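Local structure of deoxyribodipyrimidine photo-lyase (Oryza sativa Japonica Group, 3UMV) at residues 273-278 and 468-473; 375-380 and 393-398; 400-405 and 458-463. The protein repairs ultraviolet-damaged DNA, using light of 300-600 nm and one bound FAD to split cyclobutane pyrimidine dimers back into separate pyrimidines. All coordinates share one frame; numbering follows the deposited sequence.

The three contacts lie on the same side of the chain's centre and meet around helix 393-405. Contact 2 joins the first half of that helix to helix 376-388, and contact 3 joins its last residues to the loop 458-463. Their centres are about 10 Å apart, and Trp378 CD1 touches Lys402 CB at 3.3 Å. The centre of contact 1 is about 10 Å from that of contact 2 and about 17 Å from that of contact 3. Pro275 CG packs on Met395 CG at 3.7 Å. FAD lies against Gly393, Arg396 and Met397 of contact 2, while the side chain of Pro275 stays about 10 Å from it at the nearest atoms.

Contact 1. Residues 273-278 and 468-473; sequences NDPTKP and RKFDVD. With URE (urea), chain J.
Phe470 lays one face of its ring over Pro275. The CD atom of Pro275 sits 3.5 Å from the centroid of the Phe470 ring, only 3° off the normal. This is a CH-pi contact, and the two side chains cross at about a right angle. Pro275 CG continues toward the far end of the ring and meets Phe470 CZ at 3.7 Å. The ring takes this position with CG in the crowded place between the backbone N and the carbonyl carbon (chi1 63°).

Asp274 and Thr276 flank the proline. Asp274 OD1 lies 3.5 Å from Phe470 CB. Two bonds from Thr276 grip this oxygen, both from above the carboxylate plane. OG1 of Thr276 donates to Asp274 OD1 over 2.6 Å, and the backbone N of Thr276 donates to it over 3.0 Å. The carboxylate is thereby held against its own turn. The methyl CG2 of Thr276 points across the gap and touches Asp471 O at 3.3 Å.

No direct hydrogen bond crosses the contact. One water bridges it, donating to Thr276 OG1 and accepting from Asp471 N at 2.9 Å. At the far end of 273-278, urea N1 donates to Pro278 O. Phe394 and Met395 of helix 393-405 also pack here, on Phe470 and Pro275 respectively.

Asp471 OD1 caps Ala474 N at the start of helix 472-489. Segment 273-278 combines an Asx turn at Asp274 with a type I beta turn from Asp274 to Lys277, set against the junction of helices 463-469 and 472-489.

Contact 2. Residues 375-380 and 393-398; sequences DPLWNA and GFMRMY. With FAD (flavin-adenine dinucleotide), chain I.
Asp375 OD2 is gripped by two backbone N-H groups of its own helix start. Trp378 N donates to Asp375 OD2 over 3.0 Å, and Leu377 N adds a weak bond. The Trp378 bond is fairly straight, at 163°, and reaches the oxygen from well above the carboxylate plane. Asp375 is thus the N-cap of helix 376-388.

The other oxygen faces helix 393-405. Tyr398 OH donates to Asp375 OD1 over 2.5 Å, a very short bond that uses the syn lone pair. The two side chains meet tip to tip, with the carboxylate and ring planes 83° apart. Both have CG anti to the backbone N, which turns each toward the other segment.

Leu377 covers one face of the Tyr398 ring. Its CD2 lies 4.1 Å from the ring centroid, offset toward the rim, as a CH-pi contact. The other methyl, CD1, meets Met395 CE at 3.7 Å. The Met395 chain is bent at chi2 and chi3, which brings its methyl to Leu377. Trp378 CB lies 4.1 Å from Tyr398 CE1.

The helix segments cross at -122°, with axes 10.2 Å apart at closest approach. Arg396 turns to the FAD instead, with NH1 3.1 Å from the flavin C4X. Its NH2 forms a salt bridge with Asp427.

Trp378 NE1 donates to Trp399 O, and the two indole rings meet nearly parallel. Both are predicted, with Trp406, to carry electrons as tryptophanyl radicals. Two backbone N-H groups, one of them weakly bonded, the Tyr398 hydroxyl and the helix N-terminus would probably favour the ionised carboxylate, so the contact is likely to pair a charged cap with a neutral phenol beside that predicted electron path.

Contact 3. Residues 400-405 and 458-463; sequences AKKILE and IRYMNY. With URE (urea), chain K; EDO (1,2-ethanediol), chain F.
The tight part of this contact is a set of polar bonds from two lysines to the backbone of loop 458-463. Lys401 runs extended from helix 393-405 and bends only at its last torsion (chi4 -72°). Its NZ donates to Arg459 O over 2.7 Å, from above the carbonyl plane, and also to Ser440 O. Met461 crosses this chain at about a right angle, with SD 3.8 Å from Lys401 CD.

Lys402 bends at chi2 and chi3 to bring its amine round to the loop. NZ donates to Met461 O over 2.9 Å, in the carbonyl plane and on a lone pair. It also forms a salt bridge with Glu405 OE2 at 2.7 Å, meeting the syn lone pair. A water accepts from Lys402 NZ and from Tyr463 N, so this amine has three partners here.

Glu405 is extended, and its other oxygen, OE1, takes the Tyr460 hydroxyl. Tyr460 OH donates to Glu405 OE1 over 2.7 Å, with the carboxylate and ring planes 75° apart. An alanine in place of Glu405 would remove the carboxylate and would probably leave both the Lys402 amine and the Tyr460 hydroxyl less firmly placed.

The looser side holds small molecules. Ethanediol, probably from the crystallisation liquor, donates from O1 to Glu405 OE1 at 2.8 Å. Urea lies by the loop backbone, with N1 2.9 Å from Tyr460 N. Apolar packing between the segments is slight: Leu404 CD2 is 4.4 Å from Ile458 CG2.

Ile458 packs on helix 345-353, and Lys401 and Arg459 touch Trp439 of helix 431-442. Asn462 caps helix 463-469 through Gly465 N, so the loop runs beside helix 393-405 just before helix 463-469 begins.

Contact 1. Residues 273-278 and 468-473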
loop_
_atom_site.group_PDB
_atom_site.type_symbol
_atom_site.label_atom_id
_atom_site.label_comp_id
_atom_site.label_asym_id
_atom_site.label_seq_id
_atom_site.Cartn_x
_atom_site.Cartn_y
_atom_site.Cartn_z
ATOM N N ASN A 273 4.264 1.942 -20.016
ATOM C CA ASN A 273 4.759 0.586 -20.232
ATOM C C ASN A 273 6.209 0.514 -20.709
ATOM O O ASN A 273 6.705 -0.569 -21.034
ATOM C CB ASN A 273 3.839 -0.174 -21.189
ATOM C CG ASN A 273 2.467 -0.426 -20.595
ATOM O OD1 ASN A 273 2.346 -0.986 -19.505
ATOM N ND2 ASN A 273 1.424 0.011 -21.296
ATOM N N ASP A 274 6.889 1.660 -20.734
ATOM C CA ASP A 274 8.247 1.743 -21.270
ATOM C C ASP A 274 9.288 1.950 -20.161
ATOM O O ASP A 274 9.429 3.054 -19.638
ATOM C CB ASP A 274 8.318 2.897 -22.276
ATOM C CG ASP A 274 9.643 2.962 -23.001
ATOM O OD1 ASP A 274 10.612 2.287 -22.584
ATOM O OD2 ASP A 274 9.721 3.709 -24.000
ATOM N N PRO A 275 10.018 0.887 -19.788
ATOM C CA PRO A 275 10.936 1.020 -18.648
ATOM C C PRO A 275 12.105 1.970 -18.876
ATOM O O PRO A 275 12.794 2.313 -17.913
ATOM C CB PRO A 275 11.435 -0.412 -18.435
ATOM C CG PRO A 275 10.323 -1.261 -18.990
ATOM C CD PRO A 275 9.851 -0.514 -20.198
ATOM N N THR A 276 12.318 2.392 -20.119
ATOM C CA THR A 276 13.364 3.362 -20.419
ATOM C C THR A 276 12.863 4.792 -20.232
ATOM O O THR A 276 13.584 5.749 -20.526
ATOM C CB THR A 276 13.921 3.208 -21.857
ATOM O OG1 THR A 276 12.917 3.573 -22.811
ATOM C CG2 THR A 276 14.379 1.776 -22.116
ATOM N N LYS A 277 11.625 4.931 -19.761
ATOM C CA LYS A 277 11.069 6.237 -19.398
ATOM C C LYS A 277 10.663 6.223 -17.932
ATOM O O LYS A 277 9.475 6.236 -17.605
ATOM C CB LYS A 277 9.884 6.584 -20.297
ATOM C CG LYS A 277 10.286 6.673 -21.758
ATOM C CD LYS A 277 9.127 6.984 -22.679
ATOM C CE LYS A 277 9.585 6.898 -24.139
ATOM N NZ LYS A 277 8.558 7.409 -25.091
ATOM N N PRO A 278 11.660 6.165 -17.039
ATOM C CA PRO A 278 11.406 6.031 -15.601
ATOM C C PRO A 278 10.546 7.169 -15.051
ATOM O O PRO A 278 9.778 6.953 -14.117
ATOM C CB PRO A 278 12.813 6.057 -14.983
ATOM C CG PRO A 278 13.733 6.567 -16.064
ATOM C CD PRO A 278 13.097 6.201 -17.362
ATOM N N ARG A 468 10.821 -6.106 -28.714
ATOM C CA ARG A 468 9.950 -5.503 -29.715
ATOM C C ARG A 468 9.345 -4.196 -29.215
ATOM O O ARG A 468 9.132 -3.267 -29.995
ATOM C CB ARG A 468 8.834 -6.469 -30.113
ATOM C CG ARG A 468 9.310 -7.712 -30.842
ATOM C CD ARG A 468 8.128 -8.511 -31.372
ATOM N NE ARG A 468 7.167 -8.832 -30.319
ATOM C CZ ARG A 468 7.099 -10.006 -29.699
ATOM N NH1 ARG A 468 7.935 -10.984 -30.030
ATOM N NH2 ARG A 468 6.192 -10.208 -28.750
ATOM N N LYS A 469 9.082 -4.124 -27.911
ATOM C CA LYS A 469 8.323 -3.012 -27.348
ATOM C C LYS A 469 9.180 -1.808 -26.958
ATOM O O LYS A 469 8.749 -0.668 -27.112
ATOM C CB LYS A 469 7.494 -3.485 -26.146
ATOM C CG LYS A 469 6.612 -4.696 -26.438
ATOM C CD LYS A 469 5.720 -5.063 -25.256
ATOM C CE LYS A 469 4.567 -4.076 -25.107
ATOM N NZ LYS A 469 3.711 -4.368 -23.921
ATOM N N PHE A 470 10.386 -2.057 -26.449
ATOM C CA PHE A 470 11.257 -0.971 -26.001
ATOM C C PHE A 470 12.732 -1.338 -26.084
ATOM O O PHE A 470 13.079 -2.502 -26.297
ATOM C CB PHE A 470 10.907 -0.534 -24.573
ATOM C CG PHE A 470 11.117 -1.613 -23.528
ATOM C CD1 PHE A 470 12.307 -1.688 -22.824
ATOM C CD2 PHE A 470 10.123 -2.535 -23.248
ATOM C CE1 PHE A 470 12.503 -2.684 -21.858
ATOM C CE2 PHE A 470 10.310 -3.523 -22.282
ATOM C CZ PHE A 470 11.501 -3.593 -21.590
ATOM N N ASP A 471 13.587 -0.338 -25.890
ATOM C CA ASP A 471 15.038 -0.508 -25.979
ATOM C C ASP A 471 15.572 -1.206 -24.727
ATOM O O ASP A 471 15.971 -0.546 -23.765
ATOM C CB ASP A 471 15.697 0.872 -26.149
ATOM C CG ASP A 471 17.186 0.801 -26.476
ATOM O OD1 ASP A 471 17.819 -0.261 -26.307
ATOM O OD2 ASP A 471 17.735 1.840 -26.897
ATOM N N VAL A 472 15.565 -2.542 -24.752
ATOM C CA VAL A 472 16.039 -3.379 -23.644
ATOM C C VAL A 472 17.468 -3.048 -23.195
ATOM O O VAL A 472 17.757 -3.033 -22.001
ATOM C CB VAL A 472 15.973 -4.880 -24.018
ATOM C CG1 VAL A 472 16.651 -5.728 -22.948
ATOM C CG2 VAL A 472 14.530 -5.317 -24.203
ATOM N N ASP A 473 18.357 -2.775 -24.149
ATOM C CA ASP A 473 19.743 -2.484 -23.803
ATOM C C ASP A 473 19.877 -1.165 -23.048
ATOM O O ASP A 473 20.730 -1.029 -22.163
ATOM C CB ASP A 473 20.627 -2.483 -25.056
ATOM C CG ASP A 473 20.715 -3.855 -25.703
ATOM O OD1 ASP A 473 20.411 -4.861 -25.019
ATOM O OD2 ASP A 473 21.093 -3.928 -26.890
HETATM C C URE J . 10.628 3.419 -11.859
HETATM O O URE J . 11.261 2.393 -11.606
HETATM N N1 URE J . 10.740 4.002 -13.032
HETATM N N2 URE J . 9.968 4.022 -10.903
HETATM O O HOH W 1 12.724 2.393 -25.813
#

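Contact 2. Residues 375-380 and 393-398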
loop_
_atom_site.group_PDB
_atom_site.type_symbol
_atom_site.label_atom_id
_atom_site.label_comp_id
_atom_site.label_asym_id
_atom_site.label_seq_id
_atom_site.Cartn_x
_atom_site.Cartn_y
_atom_site.Cartn_z
ATOM N N ASP A 375 19.732 -14.254 -17.815
ATOM C CA ASP A 375 18.892 -13.235 -18.469
ATOM C C ASP A 375 19.248 -11.823 -17.996
ATOM O O ASP A 375 18.920 -11.447 -16.873
ATOM C CB ASP A 375 17.422 -13.557 -18.169
ATOM C CG ASP A 375 16.439 -12.575 -18.818
ATOM O OD1 ASP A 375 15.235 -12.918 -18.928
ATOM O OD2 ASP A 375 16.851 -11.479 -19.237
ATOM N N PRO A 376 19.931 -11.028 -18.842
ATOM C CA PRO A 376 20.383 -9.720 -18.367
ATOM C C PRO A 376 19.237 -8.735 -18.158
ATOM O O PRO A 376 19.381 -7.830 -17.349
ATOM C CB PRO A 376 21.305 -9.235 -19.489
ATOM C CG PRO A 376 20.820 -9.942 -20.692
ATOM C CD PRO A 376 20.372 -11.294 -20.223
ATOM N N LEU A 377 18.141 -8.913 -18.883
ATOM C CA LEU A 377 16.953 -8.092 -18.693
ATOM C C LEU A 377 16.336 -8.380 -17.311
ATOM O O LEU A 377 16.002 -7.459 -16.573
ATOM C CB LEU A 377 15.945 -8.327 -19.811
ATOM C CG LEU A 377 14.633 -7.548 -19.654
ATOM C CD1 LEU A 377 14.891 -6.037 -19.510
ATOM C CD2 LEU A 377 13.710 -7.832 -20.822
ATOM N N TRP A 378 16.241 -9.657 -16.950
ATOM C CA TRP A 378 15.711 -10.021 -15.641
ATOM C C TRP A 378 16.634 -9.519 -14.542
ATOM O O TRP A 378 16.191 -8.910 -13.571
ATOM C CB TRP A 378 15.505 -11.531 -15.521
ATOM C CG TRP A 378 14.710 -11.838 -14.287
ATOM C CD1 TRP A 378 13.346 -11.941 -14.205
ATOM C CD2 TRP A 378 15.210 -11.982 -12.945
ATOM N NE1 TRP A 378 12.970 -12.171 -12.908
ATOM C CE2 TRP A 378 14.088 -12.213 -12.110
ATOM C CE3 TRP A 378 16.493 -11.967 -12.371
ATOM C CZ2 TRP A 378 14.206 -12.395 -10.727
ATOM C CZ3 TRP A 378 16.612 -12.170 -11.001
ATOM C CH2 TRP A 378 15.469 -12.387 -10.194
ATOM N N ASN A 379 17.933 -9.759 -14.708
ATOM C CA ASN A 379 18.891 -9.264 -13.739
ATOM C C ASN A 379 18.745 -7.769 -13.499
ATOM O O ASN A 379 18.828 -7.322 -12.356
ATOM C CB ASN A 379 20.331 -9.561 -14.188
ATOM C CG ASN A 379 20.672 -11.037 -14.178
ATOM O OD1 ASN A 379 21.666 -11.443 -14.789
ATOM N ND2 ASN A 379 19.871 -11.848 -13.498
ATOM N N ALA A 380 18.541 -7.001 -14.573
ATOM C CA ALA A 380 18.377 -5.551 -14.473
ATOM C C ALA A 380 17.147 -5.190 -13.645
ATOM O O ALA A 380 17.199 -4.295 -12.816
ATOM C CB ALA A 380 18.306 -4.900 -15.896
ATOM N N GLY A 393 6.988 -0.637 -13.283
ATOM C CA GLY A 393 5.746 -1.395 -13.264
ATOM C C GLY A 393 5.631 -2.448 -14.350
ATOM O O GLY A 393 5.134 -3.558 -14.115
ATOM N N PHE A 394 6.078 -2.118 -15.555
ATOM C CA PHE A 394 6.023 -3.101 -16.623
ATOM C C PHE A 394 7.005 -4.242 -16.310
ATOM O O PHE A 394 6.684 -5.411 -16.484
ATOM C CB PHE A 394 6.340 -2.487 -17.985
ATOM C CG PHE A 394 6.224 -3.471 -19.109
ATOM C CD1 PHE A 394 5.012 -3.653 -19.761
ATOM C CD2 PHE A 394 7.305 -4.249 -19.482
ATOM C CE1 PHE A 394 4.896 -4.568 -20.789
ATOM C CE2 PHE A 394 7.191 -5.171 -20.508
ATOM C CZ PHE A 394 5.985 -5.327 -21.158
ATOM N N MET A 395 8.191 -3.889 -15.827
ATOM C CA MET A 395 9.192 -4.913 -15.501
ATOM C C MET A 395 8.748 -5.845 -14.347
ATOM O O MET A 395 9.177 -6.991 -14.306
ATOM C CB MET A 395 10.584 -4.315 -15.218
ATOM C CG MET A 395 11.319 -3.784 -16.467
ATOM S SD MET A 395 11.162 -4.828 -17.926
ATOM C CE MET A 395 11.909 -6.341 -17.339
ATOM N N ARG A 396 7.890 -5.377 -13.431
ATOM C CA ARG A 396 7.396 -6.258 -12.355
ATOM C C ARG A 396 6.666 -7.494 -12.887
ATOM O O ARG A 396 6.823 -8.609 -12.339
ATOM C CB ARG A 396 6.514 -5.496 -11.355
ATOM C CG ARG A 396 7.262 -4.429 -10.592
ATOM C CD ARG A 396 6.460 -3.933 -9.394
ATOM N NE ARG A 396 6.871 -2.583 -9.017
ATOM C CZ ARG A 396 6.724 -2.071 -7.804
ATOM N NH1 ARG A 396 6.212 -2.812 -6.835
ATOM N NH2 ARG A 396 7.109 -0.822 -7.552
ATOM N N MET A 397 5.901 -7.313 -13.968
ATOM C CA MET A 397 5.193 -8.430 -14.602
ATOM C C MET A 397 6.183 -9.448 -15.187
ATOM O O MET A 397 6.073 -10.647 -14.932
ATOM C CB MET A 397 4.250 -7.921 -15.697
ATOM C CG MET A 397 3.167 -7.010 -15.177
ATOM S SD MET A 397 2.040 -6.451 -16.488
ATOM C CE MET A 397 2.971 -5.092 -17.147
ATOM N N TYR A 398 7.146 -8.960 -15.970
ATOM C CA TYR A 398 8.187 -9.798 -16.555
ATOM C C TYR A 398 8.972 -10.529 -15.462
ATOM O O TYR A 398 9.143 -11.742 -15.504
ATOM C CB TYR A 398 9.135 -8.928 -17.381
ATOM C CG TYR A 398 10.245 -9.688 -18.065
ATOM C CD1 TYR A 398 11.496 -9.831 -17.473
ATOM C CD2 TYR A 398 10.035 -10.273 -19.307
ATOM C CE1 TYR A 398 12.523 -10.532 -18.126
ATOM C CE2 TYR A 398 11.037 -10.969 -19.952
ATOM C CZ TYR A 398 12.267 -11.106 -19.360
ATOM O OH TYR A 398 13.243 -11.811 -20.029
HETATM P PA FAD I . 1.730 4.464 -11.837
HETATM O O1A FAD I . 1.730 3.815 -13.188
HETATM O O2A FAD I . 1.977 5.947 -11.856
HETATM O O5B FAD I . 0.343 4.118 -11.120
HETATM C C5B FAD I . -0.281 5.011 -10.223
HETATM C C4B FAD I . -0.939 4.229 -9.081
HETATM O O4B FAD I . -1.896 3.296 -9.559
HETATM C C3B FAD I . 0.066 3.388 -8.319
HETATM O O3B FAD I . 0.744 4.146 -7.346
HETATM C C2B FAD I . -0.829 2.361 -7.692
HETATM O O2B FAD I . -1.520 2.939 -6.600
HETATM C C1B FAD I . -1.841 2.120 -8.782
HETATM N N9A FAD I . -1.455 0.969 -9.615
HETATM C C8A FAD I . -0.741 0.980 -10.784
HETATM N N7A FAD I . -0.630 -0.300 -11.210
HETATM C C5A FAD I . -1.250 -1.122 -10.317
HETATM C C6A FAD I . -1.454 -2.505 -10.237
HETATM N N6A FAD I . -1.085 -3.333 -11.213
HETATM N N1A FAD I . -2.153 -3.034 -9.173
HETATM C C2A FAD I . -2.655 -2.201 -8.199
HETATM N N3A FAD I . -2.449 -0.842 -8.277
HETATM C C4A FAD I . -1.772 -0.319 -9.323
HETATM N N1 FAD I . 2.132 -2.098 -6.275
HETATM C C2 FAD I . 2.330 -1.621 -5.012
HETATM O O2 FAD I . 1.766 -0.570 -4.705
HETATM N N3 FAD I . 3.117 -2.318 -4.112
HETATM C C4 FAD I . 3.731 -3.501 -4.484
HETATM O O4 FAD I . 4.437 -4.117 -3.679
HETATM C C4X FAD I . 3.514 -3.984 -5.768
HETATM N N5 FAD I . 4.106 -5.146 -6.204
HETATM C C5X FAD I . 3.863 -5.621 -7.478
HETATM C C6 FAD I . 4.445 -6.824 -7.901
HETATM C C7 FAD I . 4.205 -7.304 -9.191
HETATM C C7M FAD I . 4.832 -8.607 -9.616
HETATM C C8 FAD I . 3.388 -6.569 -10.055
HETATM C C8M FAD I . 3.097 -7.031 -11.451
HETATM C C9 FAD I . 2.830 -5.376 -9.629
HETATM C C9A FAD I . 3.061 -4.906 -8.349
HETATM N N10 FAD I . 2.502 -3.714 -7.936
HETATM C C10 FAD I . 2.727 -3.276 -6.653
HETATM C "C1'" FAD I . 1.615 -2.881 -8.850
HETATM C "C2'" FAD I . 2.386 -1.814 -9.690
HETATM O "O2'" FAD I . 3.547 -2.317 -10.361
HETATM C "C3'" FAD I . 2.815 -0.574 -8.884
HETATM O "O3'" FAD I . 1.710 -0.080 -8.174
HETATM C "C4'" FAD I . 3.370 0.555 -9.756
HETATM O "O4'" FAD I . 4.492 0.089 -10.482
HETATM C "C5'" FAD I . 3.738 1.724 -8.844
HETATM O "O5'" FAD I . 4.500 2.736 -9.457
HETATM P P FAD I . 3.821 4.162 -9.742
HETATM O O1P FAD I . 3.155 4.701 -8.491
HETATM O O2P FAD I . 4.858 5.101 -10.301
HETATM O O3P FAD I . 2.796 3.678 -10.890
#

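Contact 3. Residues 400-405 and 458-463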
loop_
_atom_site.group_PDB
_atom_site.type_symbol
_atom_site.label_atom_id
_atom_site.label_comp_id
_atom_site.label_asym_id
_atom_site.label_seq_id
_atom_site.Cartn_x
_atom_site.Cartn_y
_atom_site.Cartn_z
ATOM N N ALA A 400 8.286 -11.265 -12.281
ATOM C CA ALA A 400 7.619 -12.319 -11.535
ATOM C C ALA A 400 7.325 -13.549 -12.399
ATOM O O ALA A 400 7.362 -14.679 -11.916
ATOM C CB ALA A 400 6.332 -11.788 -10.874
ATOM N N LYS A 401 7.012 -13.326 -13.669
ATOM C CA LYS A 401 6.769 -14.436 -14.576
ATOM C C LYS A 401 8.007 -15.294 -14.830
ATOM O O LYS A 401 7.903 -16.523 -14.978
ATOM C CB LYS A 401 6.171 -13.940 -15.882
ATOM C CG LYS A 401 4.737 -13.479 -15.704
ATOM C CD LYS A 401 4.071 -13.178 -17.026
ATOM C CE LYS A 401 2.622 -12.698 -16.783
ATOM N NZ LYS A 401 1.739 -13.810 -16.349
ATOM N N LYS A 402 9.181 -14.669 -14.891
ATOM C CA LYS A 402 10.414 -15.457 -15.006
ATOM C C LYS A 402 10.659 -16.308 -13.760
ATOM O O LYS A 402 11.208 -17.407 -13.839
ATOM C CB LYS A 402 11.623 -14.569 -15.277
ATOM C CG LYS A 402 11.605 -13.884 -16.631
ATOM C CD LYS A 402 11.619 -14.906 -17.757
ATOM C CE LYS A 402 10.445 -14.684 -18.684
ATOM N NZ LYS A 402 10.576 -15.430 -19.980
ATOM N N ILE A 403 10.246 -15.815 -12.596
ATOM C CA ILE A 403 10.422 -16.599 -11.382
ATOM C C ILE A 403 9.594 -17.882 -11.468
ATOM O O ILE A 403 10.074 -18.958 -11.108
ATOM C CB ILE A 403 10.072 -15.780 -10.138
ATOM C CG1 ILE A 403 10.997 -14.578 -10.033
ATOM C CG2 ILE A 403 10.187 -16.628 -8.880
ATOM C CD1 ILE A 403 10.686 -13.648 -8.870
ATOM N N LEU A 404 8.375 -17.777 -11.993
ATOM C CA LEU A 404 7.568 -18.966 -12.295
ATOM C C LEU A 404 8.299 -19.908 -13.255
ATOM O O LEU A 404 8.320 -21.143 -13.077
ATOM C CB LEU A 404 6.228 -18.556 -12.908
ATOM C CG LEU A 404 5.372 -19.701 -13.451
ATOM C CD1 LEU A 404 5.003 -20.673 -12.328
ATOM C CD2 LEU A 404 4.118 -19.151 -14.129
ATOM N N GLU A 405 8.923 -19.325 -14.272
ATOM C CA GLU A 405 9.582 -20.128 -15.298
ATOM C C GLU A 405 10.853 -20.827 -14.813
ATOM O O GLU A 405 11.254 -21.833 -15.373
ATOM C CB GLU A 405 9.927 -19.234 -16.481
ATOM C CG GLU A 405 10.225 -19.982 -17.760
ATOM C CD GLU A 405 10.385 -19.050 -18.941
ATOM O OE1 GLU A 405 10.506 -19.551 -20.070
ATOM O OE2 GLU A 405 10.363 -17.817 -18.750
ATOM N N ILE A 458 -1.416 -19.802 -18.126
ATOM C CA ILE A 458 -1.055 -18.548 -17.473
ATOM C C ILE A 458 -0.324 -17.711 -18.520
ATOM O O ILE A 458 0.496 -18.240 -19.258
ATOM C CB ILE A 458 -0.109 -18.789 -16.280
ATOM C CG1 ILE A 458 -0.793 -19.691 -15.244
ATOM C CG2 ILE A 458 0.321 -17.459 -15.666
ATOM C CD1 ILE A 458 -2.149 -19.161 -14.770
ATOM N N ARG A 459 -0.615 -16.411 -18.569
ATOM C CA ARG A 459 0.016 -15.506 -19.535
ATOM C C ARG A 459 1.552 -15.564 -19.510
ATOM O O ARG A 459 2.179 -15.496 -18.438
ATOM C CB ARG A 459 -0.473 -14.067 -19.312
ATOM C CG ARG A 459 0.066 -13.069 -20.350
ATOM C CD ARG A 459 -0.115 -11.614 -19.902
ATOM N NE ARG A 459 -1.517 -11.267 -19.664
ATOM C CZ ARG A 459 -2.102 -10.165 -20.121
ATOM N NH1 ARG A 459 -1.400 -9.299 -20.846
ATOM N NH2 ARG A 459 -3.389 -9.927 -19.856
ATOM N N TYR A 460 2.151 -15.680 -20.698
ATOM C CA TYR A 460 3.597 -15.802 -20.852
ATOM C C TYR A 460 4.165 -14.476 -21.355
ATOM O O TYR A 460 3.502 -13.761 -22.098
ATOM C CB TYR A 460 3.932 -16.919 -21.851
ATOM C CG TYR A 460 5.407 -17.255 -21.933
ATOM C CD1 TYR A 460 6.133 -16.997 -23.086
ATOM C CD2 TYR A 460 6.066 -17.836 -20.863
ATOM C CE1 TYR A 460 7.478 -17.308 -23.170
ATOM C CE2 TYR A 460 7.420 -18.146 -20.932
ATOM C CZ TYR A 460 8.117 -17.878 -22.087
ATOM O OH TYR A 460 9.463 -18.180 -22.175
ATOM N N MET A 461 5.379 -14.148 -20.926
ATOM C CA MET A 461 6.101 -12.995 -21.452
ATOM C C MET A 461 7.537 -13.442 -21.659
ATOM O O MET A 461 8.035 -14.298 -20.923
ATOM C CB MET A 461 6.062 -11.824 -20.470
ATOM C CG MET A 461 4.683 -11.173 -20.250
ATOM S SD MET A 461 4.733 -9.958 -18.893
ATOM C CE MET A 461 5.508 -8.554 -19.706
ATOM N N ASN A 462 8.215 -12.891 -22.662
ATOM C CA ASN A 462 9.611 -13.271 -22.865
ATOM C C ASN A 462 10.486 -12.114 -23.303
ATOM O O ASN A 462 9.985 -11.014 -23.578
ATOM C CB ASN A 462 9.763 -14.494 -23.791
ATOM C CG ASN A 462 9.218 -14.257 -25.196
ATOM O OD1 ASN A 462 8.836 -13.139 -25.560
ATOM N ND2 ASN A 462 9.199 -15.321 -26.001
ATOM N N TYR A 463 11.793 -12.370 -23.315
ATOM C CA TYR A 463 12.808 -11.381 -23.641
ATOM C C TYR A 463 12.507 -10.804 -25.015
ATOM O O TYR A 463 12.458 -9.587 -25.187
ATOM C CB TYR A 463 14.183 -12.059 -23.643
ATOM C CG TYR A 463 15.387 -11.141 -23.700
ATOM C CD1 TYR A 463 15.840 -10.622 -24.909
ATOM C CD2 TYR A 463 16.108 -10.837 -22.548
ATOM C CE1 TYR A 463 16.960 -9.796 -24.964
ATOM C CE2 TYR A 463 17.225 -10.018 -22.593
ATOM C CZ TYR A 463 17.647 -9.497 -23.803
ATOM O OH TYR A 463 18.759 -8.681 -23.849
HETATM C C URE K . 0.616 -18.072 -23.115
HETATM O O URE K . 0.571 -18.859 -22.164
HETATM N N1 URE K . 0.689 -16.769 -22.929
HETATM N N2 URE K . 0.601 -18.538 -24.340
HETATM C C1 EDO F . 8.990 -22.503 -21.108
HETATM O O1 EDO F . 9.938 -22.280 -20.135
HETATM C C2 EDO F . 7.700 -22.115 -20.899
HETATM O O2 EDO F . 6.772 -22.275 -21.898
HETATM O O HOH W 2 12.395 -14.885 -21.901
#